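Local coordinates for protein WbmS, polysaccharide deacetylase involved in O-antigen biosynthesis (Bordetella bronchiseptica, PDB 3HFT) that probably removes acetyl groups from a polysaccharide, using a bound zinc ion, in the biosynthesis of the bacterial O-antigen, at residues Glu109-Asp112 / Arg113-Leu117; Leu151-Trp154 / Asp155-Ile158. All coordinates share one frame; numbering follows the deposited sequence.

Contact 1 of 2, residues Glu109-Asp112 / Arg113-Leu117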
ATOM      1  N   GLU A 109       2.832  16.971 -12.850  1.00 36.95           N
ATOM      2  CA  GLU A 109       2.806  18.392 -12.569  1.00 36.29           C
ATOM      3  C   GLU A 109       2.766  18.630 -11.071  1.00 36.24           C
ATOM      4  O   GLU A 109       3.505  19.480 -10.559  1.00 34.81           O
ATOM      5  CB  GLU A 109       1.601  19.071 -13.221  1.00 34.29           C
ATOM      6  CG  GLU A 109       1.611  19.088 -14.756  1.00 39.34           C
ATOM      7  CD  GLU A 109       0.932  17.888 -15.399  1.00 45.31           C
ATOM      8  OE1 GLU A 109       0.751  16.841 -14.738  1.00 40.49           O
ATOM      9  OE2 GLU A 109       0.585  17.990 -16.596  1.00 52.60           O
ATOM     10  N   ILE A 110       1.917  17.878 -10.372  1.00 35.56           N
ATOM     11  CA  ILE A 110       1.762  18.050  -8.919  1.00 35.22           C
ATOM     12  C   ILE A 110       3.044  17.663  -8.153  1.00 36.25           C
ATOM     13  O   ILE A 110       3.463  18.358  -7.218  1.00 34.22           O
ATOM     14  CB  ILE A 110       0.529  17.253  -8.377  1.00 35.14           C
ATOM     15  CG1 ILE A 110      -0.795  17.846  -8.899  1.00 36.95           C
ATOM     16  CG2 ILE A 110       0.523  17.228  -6.837  1.00 33.64           C
ATOM     17  CD1 ILE A 110      -2.017  16.956  -8.675  1.00 33.57           C
ATOM     18  N   LEU A 111       3.641  16.548  -8.551  1.00 34.60           N
ATOM     19  CA  LEU A 111       4.857  16.048  -7.932  1.00 35.21           C
ATOM     20  C   LEU A 111       5.996  17.019  -8.138  1.00 35.64           C
ATOM     21  O   LEU A 111       6.725  17.320  -7.205  1.00 37.92           O
ATOM     22  CB  LEU A 111       5.240  14.687  -8.523  1.00 35.22           C
ATOM     23  CG  LEU A 111       6.550  14.011  -8.066  1.00 35.24           C
ATOM     24  CD1 LEU A 111       6.610  13.840  -6.494  1.00 31.71           C
ATOM     25  CD2 LEU A 111       6.767  12.641  -8.807  1.00 34.69           C
ATOM     26  N   ASP A 112       6.165  17.489  -9.365  1.00 36.59           N
ATOM     27  CA  ASP A 112       7.242  18.420  -9.665  1.00 38.83           C
ATOM     28  C   ASP A 112       7.077  19.727  -8.891  1.00 37.92           C
ATOM     29  O   ASP A 112       8.045  20.263  -8.372  1.00 37.80           O
ATOM     30  CB  ASP A 112       7.338  18.666 -11.163  1.00 37.99           C
ATOM     31  CG  ASP A 112       7.945  17.471 -11.924  1.00 43.90           C
ATOM     32  OD1 ASP A 112       8.599  16.582 -11.302  1.00 39.91           O
ATOM     33  OD2 ASP A 112       7.763  17.441 -13.163  1.00 45.50           O
ATOM     34  N   ARG A 113       5.852  20.223  -8.776  1.00 38.74           N
ATOM     35  CA  ARG A 113       5.629  21.421  -7.982  1.00 37.51           C
ATOM     36  C   ARG A 113       5.961  21.200  -6.524  1.00 35.93           C
ATOM     37  O   ARG A 113       6.559  22.053  -5.897  1.00 33.43           O
ATOM     38  CB  ARG A 113       4.191  21.909  -8.074  1.00 39.32           C
ATOM     39  CG  ARG A 113       3.933  22.884  -9.169  1.00 45.18           C
ATOM     40  CD  ARG A 113       2.688  23.689  -8.851  1.00 49.30           C
ATOM     41  NE  ARG A 113       1.507  22.849  -8.694  1.00 50.73           N
ATOM     42  CZ  ARG A 113       0.804  22.342  -9.705  1.00 43.09           C
ATOM     43  NH1 ARG A 113       1.170  22.559 -10.943  1.00 47.70           N
ATOM     44  NH2 ARG A 113      -0.261  21.588  -9.468  1.00 52.88           N
ATOM     45  N   THR A 114       5.554  20.063  -5.973  1.00 35.67           N
ATOM     46  CA  THR A 114       5.820  19.759  -4.562  1.00 34.43           C
ATOM     47  C   THR A 114       7.322  19.628  -4.283  1.00 35.15           C
ATOM     48  O   THR A 114       7.821  20.055  -3.231  1.00 34.32           O
ATOM     49  CB  THR A 114       5.136  18.449  -4.154  1.00 36.22           C
ATOM     50  OG1 THR A 114       3.771  18.473  -4.597  1.00 36.02           O
ATOM     51  CG2 THR A 114       5.199  18.248  -2.644  1.00 29.22           C
ATOM     52  N   LEU A 115       8.044  19.034  -5.230  1.00 34.79           N
ATOM     53  CA  LEU A 115       9.483  18.839  -5.073  1.00 33.87           C
ATOM     54  C   LEU A 115      10.237  20.162  -4.994  1.00 35.45           C
ATOM     55  O   LEU A 115      11.335  20.201  -4.446  1.00 36.40           O
ATOM     56  CB  LEU A 115      10.037  17.971  -6.211  1.00 33.54           C
ATOM     57  CG  LEU A 115       9.680  16.490  -6.065  1.00 39.49           C
ATOM     58  CD1 LEU A 115       9.939  15.736  -7.365  1.00 38.75           C
ATOM     59  CD2 LEU A 115      10.472  15.910  -4.918  1.00 37.44           C
ATOM     60  N   GLU A 116       9.649  21.242  -5.525  1.00 33.47           N
ATOM     61  CA  GLU A 116      10.274  22.538  -5.449  1.00 35.45           C
ATOM     62  C   GLU A 116      10.415  22.966  -3.990  1.00 36.00           C
ATOM     63  O   GLU A 116      11.235  23.817  -3.673  1.00 34.70           O
ATOM     64  CB  GLU A 116       9.450  23.576  -6.204  1.00 35.52           C
ATOM     65  CG  GLU A 116       9.337  23.305  -7.682  1.00 45.07           C
ATOM     66  CD  GLU A 116       8.569  24.375  -8.442  1.00 44.17           C
ATOM     67  OE1 GLU A 116       8.201  25.416  -7.858  1.00 60.14           O
ATOM     68  OE2 GLU A 116       8.343  24.162  -9.651  1.00 68.06           O
ATOM     69  N   LEU A 117       9.612  22.395  -3.097  1.00 34.85           N
ATOM     70  CA  LEU A 117       9.698  22.717  -1.679  1.00 35.63           C
ATOM     71  C   LEU A 117      10.936  22.127  -0.978  1.00 36.41           C
ATOM     72  O   LEU A 117      11.345  22.611   0.070  1.00 35.16           O
ATOM     73  CB  LEU A 117       8.466  22.195  -0.952  1.00 36.85           C
ATOM     74  CG  LEU A 117       7.074  22.663  -1.352  1.00 36.18           C
ATOM     75  CD1 LEU A 117       6.026  21.852  -0.554  1.00 34.62           C
ATOM     76  CD2 LEU A 117       6.937  24.143  -1.110  1.00 38.11           C
TER
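Along helix 107-115, residues 109-112 pair with those that follow by ordinary alpha-helical bonds: Arg113 N donates to Glu109 O at 3.0 Å, and Leu115 N to Leu111 O at 2.9 Å. Between these two bonds the carbonyl of Ile110 is gripped twice. Thr114 N reaches Ile110 O in the usual way, and the hydroxyl Thr114 OG1 donates to the same Ile110 O at only 2.6 Å, the two donors coming from opposite faces of the carbonyl plane. OG1 is turned back along the helix because it lies anti to the carbonyl carbon of its own residue (chi1 -48°). Further on, the bond from Glu116 N to Asp112 O is weak, 3.4 Å long. Arg113 folds back, bent at chi3 (-59°), until NH2 lies 3.8 Å from Ile110 CG1 and one guanidinium face looks onto Glu109 O, which sits near the rim of the group. Arg113 NH2 forms a salt bridge with Glu105, and Asp112 OD1 one with Arg142. On the inner side Leu111 CG touches Leu115 CD1 at 3.9 Å; Leu111 continues onto helix 133-141 and Leu115 onto strand 87-91. The proton of the buried Thr114 hydroxyl is thus used within its own helix, and its bond to Ile110 O holds the side-chain rotation, while the same oxygen also takes the backbone N-H.

Contact 2 of 2, residues Leu151-Trp154 / Asp155-Ile158. With EDO (1,2-ethanediol), chain G.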
ATOM      1  N   LEU A 151       0.843   1.664   5.208  1.00 33.20           N
ATOM      2  CA  LEU A 151       0.513   1.648   6.604  1.00 33.16           C
ATOM      3  C   LEU A 151       0.043   0.255   6.966  1.00 33.99           C
ATOM      4  O   LEU A 151      -0.990  -0.189   6.519  1.00 32.50           O
ATOM      5  CB  LEU A 151      -0.565   2.681   6.924  1.00 36.75           C
ATOM      6  CG  LEU A 151      -0.831   3.068   8.395  1.00 35.54           C
ATOM      7  CD1 LEU A 151      -1.814   4.266   8.446  1.00 31.41           C
ATOM      8  CD2 LEU A 151      -1.341   1.940   9.311  1.00 33.96           C
ATOM      9  N   VAL A 152       0.836  -0.462   7.768  1.00 31.88           N
ATOM     10  CA  VAL A 152       0.421  -1.738   8.304  1.00 30.54           C
ATOM     11  C   VAL A 152       0.257  -1.541   9.811  1.00 31.64           C
ATOM     12  O   VAL A 152       1.222  -1.296  10.516  1.00 32.86           O
ATOM     13  CB  VAL A 152       1.480  -2.849   8.039  1.00 33.18           C
ATOM     14  CG1 VAL A 152       0.999  -4.154   8.664  1.00 32.72           C
ATOM     15  CG2 VAL A 152       1.753  -2.990   6.515  1.00 30.31           C
ATOM     16  N   PRO A 153      -0.966  -1.642  10.318  1.00 32.56           N
ATOM     17  CA  PRO A 153      -1.194  -1.355  11.734  1.00 32.38           C
ATOM     18  C   PRO A 153      -0.370  -2.187  12.699  1.00 34.81           C
ATOM     19  O   PRO A 153      -0.168  -3.385  12.495  1.00 32.32           O
ATOM     20  CB  PRO A 153      -2.687  -1.655  11.925  1.00 32.49           C
ATOM     21  CG  PRO A 153      -3.277  -1.544  10.558  1.00 36.43           C
ATOM     22  CD  PRO A 153      -2.206  -1.973   9.596  1.00 33.46           C
ATOM     23  N   TRP A 154       0.105  -1.544  13.750  1.00 33.09           N
ATOM     24  CA  TRP A 154       0.879  -2.202  14.793  1.00 34.02           C
ATOM     25  C   TRP A 154       0.209  -3.428  15.390  1.00 33.96           C
ATOM     26  O   TRP A 154       0.897  -4.302  15.945  1.00 33.93           O
ATOM     27  CB  TRP A 154       1.182  -1.201  15.939  1.00 35.45           C
ATOM     28  CG  TRP A 154       0.005  -0.813  16.690  1.00 31.16           C
ATOM     29  CD1 TRP A 154      -0.813   0.253  16.447  1.00 34.60           C
ATOM     30  CD2 TRP A 154      -0.558  -1.499  17.804  1.00 29.21           C
ATOM     31  NE1 TRP A 154      -1.840   0.270  17.354  1.00 32.87           N
ATOM     32  CE2 TRP A 154      -1.715  -0.807  18.183  1.00 34.43           C
ATOM     33  CE3 TRP A 154      -0.206  -2.654  18.512  1.00 34.94           C
ATOM     34  CZ2 TRP A 154      -2.509  -1.213  19.225  1.00 34.73           C
ATOM     35  CZ3 TRP A 154      -0.983  -3.032  19.560  1.00 37.38           C
ATOM     36  CH2 TRP A 154      -2.129  -2.322  19.906  1.00 37.68           C
ATOM     37  N   ASP A 155      -1.120  -3.494  15.307  1.00 32.92           N
ATOM     38  CA  ASP A 155      -1.873  -4.587  15.912  1.00 33.94           C
ATOM     39  C   ASP A 155      -2.324  -5.642  14.902  1.00 36.29           C
ATOM     40  O   ASP A 155      -3.120  -6.518  15.224  1.00 34.44           O
ATOM     41  CB  ASP A 155      -3.059  -4.075  16.736  1.00 35.68           C
ATOM     42  CG  ASP A 155      -4.086  -3.322  15.913  1.00 38.05           C
ATOM     43  OD1 ASP A 155      -3.794  -2.968  14.769  1.00 37.41           O
ATOM     44  OD2 ASP A 155      -5.196  -3.057  16.451  1.00 37.92           O
ATOM     45  N   ALA A 156      -1.801  -5.579  13.686  1.00 33.54           N
ATOM     46  CA  ALA A 156      -2.109  -6.580  12.652  1.00 34.18           C
ATOM     47  C   ALA A 156      -1.407  -7.934  12.867  1.00 34.76           C
ATOM     48  O   ALA A 156      -1.698  -8.914  12.176  1.00 34.21           O
ATOM     49  CB  ALA A 156      -1.756  -5.977  11.229  1.00 33.09           C
ATOM     50  N   GLY A 157      -0.444  -7.992  13.784  1.00 35.29           N
ATOM     51  CA  GLY A 157       0.292  -9.218  14.094  1.00 32.00           C
ATOM     52  C   GLY A 157       1.471  -9.436  13.166  1.00 31.62           C
ATOM     53  O   GLY A 157       1.929 -10.569  12.998  1.00 34.23           O
ATOM     54  N   ILE A 158       1.917  -8.366  12.521  1.00 30.88           N
ATOM     55  CA  ILE A 158       2.966  -8.402  11.514  1.00 29.59           C
ATOM     56  C   ILE A 158       4.171  -7.608  11.998  1.00 32.95           C
ATOM     57  O   ILE A 158       4.069  -6.390  12.276  1.00 34.45           O
ATOM     58  CB  ILE A 158       2.472  -7.800  10.176  1.00 32.18           C
ATOM     59  CG1 ILE A 158       1.270  -8.611   9.646  1.00 35.36           C
ATOM     60  CG2 ILE A 158       3.620  -7.812   9.140  1.00 30.52           C
ATOM     61  CD1 ILE A 158       0.501  -7.967   8.486  1.00 29.58           C
TER
HETATM   62  C1  EDO G 262      -6.375  -2.965  12.878  1.00 44.87           C
HETATM   63  O1  EDO G 262      -5.562  -4.100  12.651  1.00 43.08           O
HETATM   64  C2  EDO G 262      -7.291  -3.312  14.046  1.00 45.54           C
HETATM   65  O2  EDO G 262      -6.958  -2.485  15.173  1.00 50.95           O
HETATM   66  O   HOH W   1       1.603  -5.553  12.844  1.00 26.71           O
HETATM   67  O   HOH W   2       0.571  -6.883  16.314  1.00 32.84           O
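The one direct backbone hydrogen bond between residues 151-154 and 155-158 runs from Ala156 N to Pro153 O, 3.0 Å long and nearly straight at the hydrogen (163°), although the donor stands well above the carbonyl plane. Two waters extend this link. Water 1 donates to Pro153 O and accepts from Ile158 N; water 2 joins Trp154 O to Gly157 N in the same fashion. A CH-pi contact joins the two corner residues: Asp155 CB lies over the face of the six-membered ring of Trp154, 3.5 Å from its centroid and almost exactly on its normal. Both side chains have CG between the backbone N and the carbonyl carbon, which brings the carboxylate over the indole with their planes 26° apart. Asp155 OD1 accepts from O1 of a bound ethanediol at 3.0 Å, and Trp187 donates to OD2. The apolar contacts are Val152 CG1 with Ile158 CD1 at 3.8 Å and, more loosely, with Ala156 CB at 4.2 Å; Trp163 of the second subunit packs on Val152, Pro153 and Ala156. Pro153-Ala156 form a type I beta turn, followed by Gly157 with positive phi, in a loop at the subunit interface.

Overall arrangement
Contacts 1 and 2 are separate local structures in series along the chain, on opposite sides of its centre, with centres 31 Å apart and nearest atoms about 18 Å apart. Both belong to the polysaccharide deacetylase-like part of the chain. Contact 1 lies near the metal site: the Thr114 side chain is about 11 Å from the zinc ion held by Asp46, His92 and His127, and it packs on Pro93, the residue next to His92. Val152, Pro153, Ala156 and Ile158 of contact 2 instead pack on the second subunit, where Ile158 meets its own counterpart. One contact thus belongs to a helix packed within the subunit, the other to the dimer interface.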